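Local coordinates for protein MHC I-like leukocyte 2 long form (Mus musculus, PDB 6A97) that binds heparan sulfate proteoglycans on the surface of fibroblasts as a GPI-anchored member of the MHC class I family, at residues L54-C68 with A80-K92. Sequence-based numbering, arbitrary orientation.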
loop_
_atom_site.group_PDB
_atom_site.type_symbol
_atom_site.label_atom_id
_atom_site.label_comp_id
_atom_site.label_asym_id
_atom_site.label_seq_id
_atom_site.Cartn_x
_atom_site.Cartn_y
_atom_site.Cartn_z
ATOM N N LEU A 54 -4.848 -8.870 -26.112
ATOM C CA LEU A 54 -5.224 -9.747 -27.208
ATOM C C LEU A 54 -5.121 -11.192 -26.772
ATOM O O LEU A 54 -4.315 -11.534 -25.900
ATOM C CB LEU A 54 -4.334 -9.505 -28.435
ATOM C CG LEU A 54 -4.483 -8.183 -29.180
ATOM C CD1 LEU A 54 -3.311 -7.979 -30.141
ATOM C CD2 LEU A 54 -5.807 -8.161 -29.932
ATOM N N LYS A 55 -5.922 -12.040 -27.401
ATOM C CA LYS A 55 -5.855 -13.469 -27.164
ATOM C C LYS A 55 -5.985 -14.242 -28.466
ATOM O O LYS A 55 -6.820 -13.910 -29.308
ATOM C CB LYS A 55 -6.960 -13.934 -26.209
ATOM C CG LYS A 55 -7.114 -15.452 -26.251
ATOM C CD LYS A 55 -8.229 -15.977 -25.407
ATOM C CE LYS A 55 -9.566 -15.867 -26.094
ATOM N NZ LYS A 55 -10.573 -16.693 -25.364
ATOM N N TYR A 56 -5.161 -15.272 -28.623
ATOM C CA TYR A 56 -5.403 -16.285 -29.638
ATOM C C TYR A 56 -5.373 -17.643 -28.975
ATOM O O TYR A 56 -4.395 -17.990 -28.315
ATOM C CB TYR A 56 -4.371 -16.238 -30.767
ATOM C CG TYR A 56 -4.480 -17.426 -31.706
ATOM C CD1 TYR A 56 -3.395 -18.260 -31.936
ATOM C CD2 TYR A 56 -5.681 -17.720 -32.350
ATOM C CE1 TYR A 56 -3.492 -19.348 -32.791
ATOM C CE2 TYR A 56 -5.792 -18.811 -33.204
ATOM C CZ TYR A 56 -4.689 -19.621 -33.422
ATOM O OH TYR A 56 -4.773 -20.707 -34.267
ATOM N N ASN A 57 -6.442 -18.409 -29.150
ATOM C CA ASN A 57 -6.508 -19.749 -28.589
ATOM C C ASN A 57 -6.727 -20.779 -29.686
ATOM O O ASN A 57 -7.821 -20.882 -30.231
ATOM C CB ASN A 57 -7.623 -19.832 -27.545
ATOM C CG ASN A 57 -7.618 -21.148 -26.791
ATOM O OD1 ASN A 57 -6.805 -22.034 -27.066
ATOM N ND2 ASN A 57 -8.517 -21.275 -25.818
ATOM N N GLY A 58 -5.684 -21.539 -30.005
ATOM C CA GLY A 58 -5.750 -22.506 -31.085
ATOM C C GLY A 58 -6.394 -23.822 -30.691
ATOM O O GLY A 58 -6.359 -24.785 -31.455
ATOM N N ASP A 59 -6.969 -23.869 -29.492
ATOM C CA ASP A 59 -7.681 -25.056 -29.034
ATOM C C ASP A 59 -8.879 -25.316 -29.948
ATOM O O ASP A 59 -9.749 -24.460 -30.097
ATOM C CB ASP A 59 -8.131 -24.886 -27.580
ATOM C CG ASP A 59 -8.808 -26.129 -27.018
ATOM O OD1 ASP A 59 -8.874 -27.159 -27.721
ATOM O OD2 ASP A 59 -9.269 -26.075 -25.858
ATOM N N SER A 60 -8.907 -26.500 -30.552
ATOM C CA SER A 60 -9.957 -26.878 -31.500
ATOM C C SER A 60 -11.361 -26.765 -30.914
ATOM O O SER A 60 -12.324 -26.525 -31.639
ATOM C CB SER A 60 -9.728 -28.309 -31.992
ATOM O OG SER A 60 -8.545 -28.398 -32.763
ATOM N N ARG A 61 -11.467 -26.930 -29.600
ATOM C CA ARG A 61 -12.756 -26.920 -28.923
ATOM C C ARG A 61 -13.220 -25.510 -28.561
ATOM O O ARG A 61 -14.214 -25.341 -27.855
ATOM C CB ARG A 61 -12.690 -27.786 -27.664
ATOM C CG ARG A 61 -12.496 -29.270 -27.951
ATOM C CD ARG A 61 -12.423 -30.095 -26.672
ATOM N NE ARG A 61 -11.241 -29.772 -25.875
ATOM C CZ ARG A 61 -11.262 -29.005 -24.791
ATOM N NH1 ARG A 61 -12.405 -28.480 -24.374
ATOM N NH2 ARG A 61 -10.140 -28.761 -24.126
ATOM N N GLU A 62 -12.507 -24.498 -29.047
ATOM C CA GLU A 62 -12.869 -23.112 -28.762
ATOM C C GLU A 62 -13.718 -22.521 -29.884
ATOM O O GLU A 62 -13.352 -22.604 -31.057
ATOM C CB GLU A 62 -11.612 -22.264 -28.547
ATOM C CG GLU A 62 -11.874 -20.891 -27.943
ATOM C CD GLU A 62 -12.004 -20.926 -26.427
ATOM O OE1 GLU A 62 -12.736 -21.793 -25.903
ATOM O OE2 GLU A 62 -11.368 -20.082 -25.760
ATOM N N THR A 63 -14.848 -21.923 -29.518
ATOM C CA THR A 63 -15.763 -21.341 -30.498
ATOM C C THR A 63 -15.338 -19.930 -30.893
ATOM O O THR A 63 -15.612 -19.479 -32.003
ATOM C CB THR A 63 -17.212 -21.310 -29.969
ATOM O OG1 THR A 63 -17.297 -20.425 -28.846
ATOM C CG2 THR A 63 -17.655 -22.705 -29.548
ATOM N N GLU A 64 -14.674 -19.235 -29.974
ATOM C CA GLU A 64 -14.076 -17.940 -30.274
ATOM C C GLU A 64 -12.563 -17.992 -30.087
ATOM O O GLU A 64 -12.061 -17.731 -28.998
ATOM C CB GLU A 64 -14.676 -16.837 -29.395
ATOM C CG GLU A 64 -16.162 -16.994 -29.082
ATOM C CD GLU A 64 -16.714 -15.830 -28.272
ATOM O OE1 GLU A 64 -16.135 -14.723 -28.341
ATOM O OE2 GLU A 64 -17.724 -16.022 -27.564
ATOM N N PRO A 65 -11.827 -18.331 -31.154
ATOM C CA PRO A 65 -10.369 -18.454 -31.039
ATOM C C PRO A 65 -9.666 -17.114 -30.805
ATOM O O PRO A 65 -8.543 -17.101 -30.298
ATOM C CB PRO A 65 -9.964 -19.058 -32.388
ATOM C CG PRO A 65 -11.070 -18.656 -33.328
ATOM C CD PRO A 65 -12.317 -18.655 -32.505
ATOM N N LEU A 66 -10.315 -16.005 -31.154
ATOM C CA LEU A 66 -9.678 -14.695 -31.032
ATOM C C LEU A 66 -10.371 -13.813 -30.002
ATOM O O LEU A 66 -11.575 -13.925 -29.786
ATOM C CB LEU A 66 -9.647 -13.973 -32.383
ATOM C CG LEU A 66 -8.587 -14.361 -33.423
ATOM C CD1 LEU A 66 -7.165 -14.280 -32.867
ATOM C CD2 LEU A 66 -8.857 -15.735 -33.984
ATOM N N GLY A 67 -9.597 -12.939 -29.366
ATOM C CA GLY A 67 -10.138 -11.988 -28.412
ATOM C C GLY A 67 -9.371 -10.677 -28.429
ATOM O O GLY A 67 -8.165 -10.650 -28.676
ATOM N N CYS A 68 -10.070 -9.584 -28.146
ATOM C CA CYS A 68 -9.467 -8.260 -28.201
ATOM C C CYS A 68 -10.132 -7.308 -27.202
ATOM O O CYS A 68 -11.333 -7.048 -27.291
ATOM C CB CYS A 68 -9.563 -7.714 -29.629
ATOM S SG CYS A 68 -8.766 -6.124 -29.887
ATOM N N ALA A 80 -9.713 -6.122 -35.720
ATOM C CA ALA A 80 -9.595 -6.843 -36.984
ATOM C C ALA A 80 -8.128 -6.903 -37.414
ATOM O O ALA A 80 -7.598 -7.973 -37.708
ATOM C CB ALA A 80 -10.443 -6.183 -38.054
ATOM N N ARG A 81 -7.478 -5.745 -37.414
ATOM C CA ARG A 81 -6.080 -5.645 -37.803
ATOM C C ARG A 81 -5.165 -6.421 -36.867
ATOM O O ARG A 81 -4.345 -7.226 -37.308
ATOM C CB ARG A 81 -5.645 -4.179 -37.846
ATOM C CG ARG A 81 -4.162 -3.986 -38.148
ATOM C CD ARG A 81 -3.782 -2.516 -38.267
ATOM N NE ARG A 81 -4.095 -1.768 -37.052
ATOM C CZ ARG A 81 -5.144 -0.961 -36.921
ATOM N NH1 ARG A 81 -5.982 -0.792 -37.935
ATOM N NH2 ARG A 81 -5.354 -0.320 -35.779
ATOM N N GLU A 82 -5.310 -6.189 -35.569
ATOM C CA GLU A 82 -4.332 -6.711 -34.632
ATOM C C GLU A 82 -4.537 -8.186 -34.311
ATOM O O GLU A 82 -3.581 -8.865 -33.955
ATOM C CB GLU A 82 -4.324 -5.879 -33.344
ATOM C CG GLU A 82 -3.829 -4.443 -33.551
ATOM C CD GLU A 82 -2.427 -4.355 -34.162
ATOM O OE1 GLU A 82 -2.073 -3.269 -34.665
ATOM O OE2 GLU A 82 -1.670 -5.351 -34.129
ATOM N N THR A 83 -5.759 -8.701 -34.446
ATOM C CA THR A 83 -5.939 -10.147 -34.312
ATOM C C THR A 83 -5.360 -10.855 -35.538
ATOM O O THR A 83 -4.802 -11.947 -35.431
ATOM C CB THR A 83 -7.412 -10.556 -34.139
ATOM O OG1 THR A 83 -8.185 -10.017 -35.214
ATOM C CG2 THR A 83 -7.964 -10.064 -32.794
ATOM N N ASN A 84 -5.476 -10.230 -36.703
ATOM C CA ASN A 84 -4.822 -10.780 -37.882
ATOM C C ASN A 84 -3.293 -10.765 -37.731
ATOM O O ASN A 84 -2.638 -11.754 -38.039
ATOM C CB ASN A 84 -5.237 -10.025 -39.139
ATOM C CG ASN A 84 -4.589 -10.590 -40.389
ATOM O OD1 ASN A 84 -4.957 -11.669 -40.871
ATOM N ND2 ASN A 84 -3.614 -9.865 -40.919
ATOM N N ASN A 85 -2.737 -9.653 -37.251
ATOM C CA ASN A 85 -1.305 -9.583 -36.929
ATOM C C ASN A 85 -0.883 -10.627 -35.900
ATOM O O ASN A 85 0.222 -11.172 -35.963
ATOM C CB ASN A 85 -0.926 -8.193 -36.407
ATOM C CG ASN A 85 -0.914 -7.146 -37.497
ATOM O OD1 ASN A 85 -0.841 -7.471 -38.683
ATOM N ND2 ASN A 85 -0.970 -5.878 -37.101
ATOM N N LEU A 86 -1.771 -10.900 -34.952
ATOM C CA LEU A 86 -1.505 -11.875 -33.903
ATOM C C LEU A 86 -1.299 -13.274 -34.483
ATOM O O LEU A 86 -0.466 -14.044 -33.995
ATOM C CB LEU A 86 -2.651 -11.876 -32.888
ATOM C CG LEU A 86 -2.629 -12.939 -31.790
ATOM C CD1 LEU A 86 -1.300 -12.928 -31.047
ATOM C CD2 LEU A 86 -3.778 -12.710 -30.825
ATOM N N LEU A 87 -2.060 -13.601 -35.526
ATOM C CA LEU A 87 -1.920 -14.895 -36.193
ATOM C C LEU A 87 -0.498 -15.107 -36.728
ATOM O O LEU A 87 0.020 -16.225 -36.707
ATOM C CB LEU A 87 -2.928 -15.025 -37.340
ATOM C CG LEU A 87 -4.408 -15.007 -36.946
ATOM C CD1 LEU A 87 -5.288 -15.141 -38.178
ATOM C CD2 LEU A 87 -4.708 -16.121 -35.949
ATOM N N LYS A 88 0.124 -14.034 -37.213
ATOM C CA LYS A 88 1.494 -14.114 -37.722
ATOM C C LYS A 88 2.490 -14.323 -36.589
ATOM O O LYS A 88 3.471 -15.054 -36.739
ATOM C CB LYS A 88 1.854 -12.854 -38.513
ATOM C CG LYS A 88 1.393 -12.888 -39.962
ATOM C CD LYS A 88 0.812 -11.554 -40.407
ATOM C CE LYS A 88 1.849 -10.445 -40.406
ATOM N NZ LYS A 88 1.262 -9.160 -40.891
ATOM N N VAL A 89 2.232 -13.677 -35.456
ATOM C CA VAL A 89 3.078 -13.827 -34.280
ATOM C C VAL A 89 3.049 -15.271 -33.788
ATOM O O VAL A 89 4.084 -15.837 -33.444
ATOM C CB VAL A 89 2.642 -12.877 -33.145
ATOM C CG1 VAL A 89 3.384 -13.195 -31.858
ATOM C CG2 VAL A 89 2.880 -11.437 -33.548
ATOM N N GLU A 90 1.863 -15.872 -33.770
ATOM C CA GLU A 90 1.730 -17.253 -33.316
ATOM C C GLU A 90 2.525 -18.197 -34.208
ATOM O O GLU A 90 3.142 -19.140 -33.713
ATOM C CB GLU A 90 0.263 -17.680 -33.276
ATOM C CG GLU A 90 0.042 -19.065 -32.676
ATOM C CD GLU A 90 -0.059 -20.156 -33.733
ATOM O OE1 GLU A 90 0.077 -19.842 -34.935
ATOM O OE2 GLU A 90 -0.275 -21.329 -33.357
ATOM N N GLU A 91 2.504 -17.945 -35.519
ATOM C CA GLU A 91 3.330 -18.703 -36.460
ATOM C C GLU A 91 4.819 -18.613 -36.132
ATOM O O GLU A 91 5.524 -19.624 -36.127
ATOM C CB GLU A 91 3.124 -18.219 -37.900
ATOM C CG GLU A 91 1.765 -18.498 -38.501
ATOM C CD GLU A 91 1.696 -18.079 -39.962
ATOM O OE1 GLU A 91 1.652 -16.859 -40.236
ATOM O OE2 GLU A 91 1.703 -18.969 -40.837
ATOM N N LYS A 92 5.301 -17.397 -35.891
ATOM C CA LYS A 92 6.716 -17.196 -35.587
ATOM C C LYS A 92 7.107 -17.894 -34.289
ATOM O O LYS A 92 8.135 -18.568 -34.223
ATOM C CB LYS A 92 7.050 -15.708 -35.489
ATOM C CG LYS A 92 7.079 -14.978 -36.818
ATOM C CD LYS A 92 7.541 -13.539 -36.619
ATOM C CE LYS A 92 7.655 -12.798 -37.939
ATOM N NZ LYS A 92 6.330 -12.635 -38.598
#
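The Tyr56 ring meets two helix side chains, Leu87 over one face and Glu90 at its edge. Leu87 CD2 makes a CH-pi contact 4.2 Å from the ring centroid. Glu90 CG approaches the rim, 3.5 Å from Tyr56 CE1. The Glu90 chain bends at its second torsion (chi2 -96°), and its carboxylate stands nearly upright to the ring, 83° between planes, with OE2 at the ring edge.

Aliphatic packing continues toward the start of the helix. Leu86 CD2 presses on Tyr56 CB at 3.6 Å and also meets Leu54 CB. Leu66 CD1 lies 3.9 Å from Thr83 CB, and the Leu54 and Thr83 side chains cross at about a right angle, with Leu54 CD2 4.1 Å from Thr83 CG2.

No hydrogen bond spans the interface; the polar ends turn to other partners. Glu90 OE2 and Glu82 OE1 form salt bridges with Arg94 and Arg188, and Thr83 OG1 is hydrogen-bonded to the Cys79 carbonyl oxygen.

This is helix-on-sheet packing of the alpha-1 half of an MHC class I platform: helix 75-96 covers the edge hairpin of strands 51-57 and 66-68, disulfide Cys68-Cys79 ties strand to helix, and Leu54 also touches Ile46 of strand 42-48 and Tyr189 of helix 171-193.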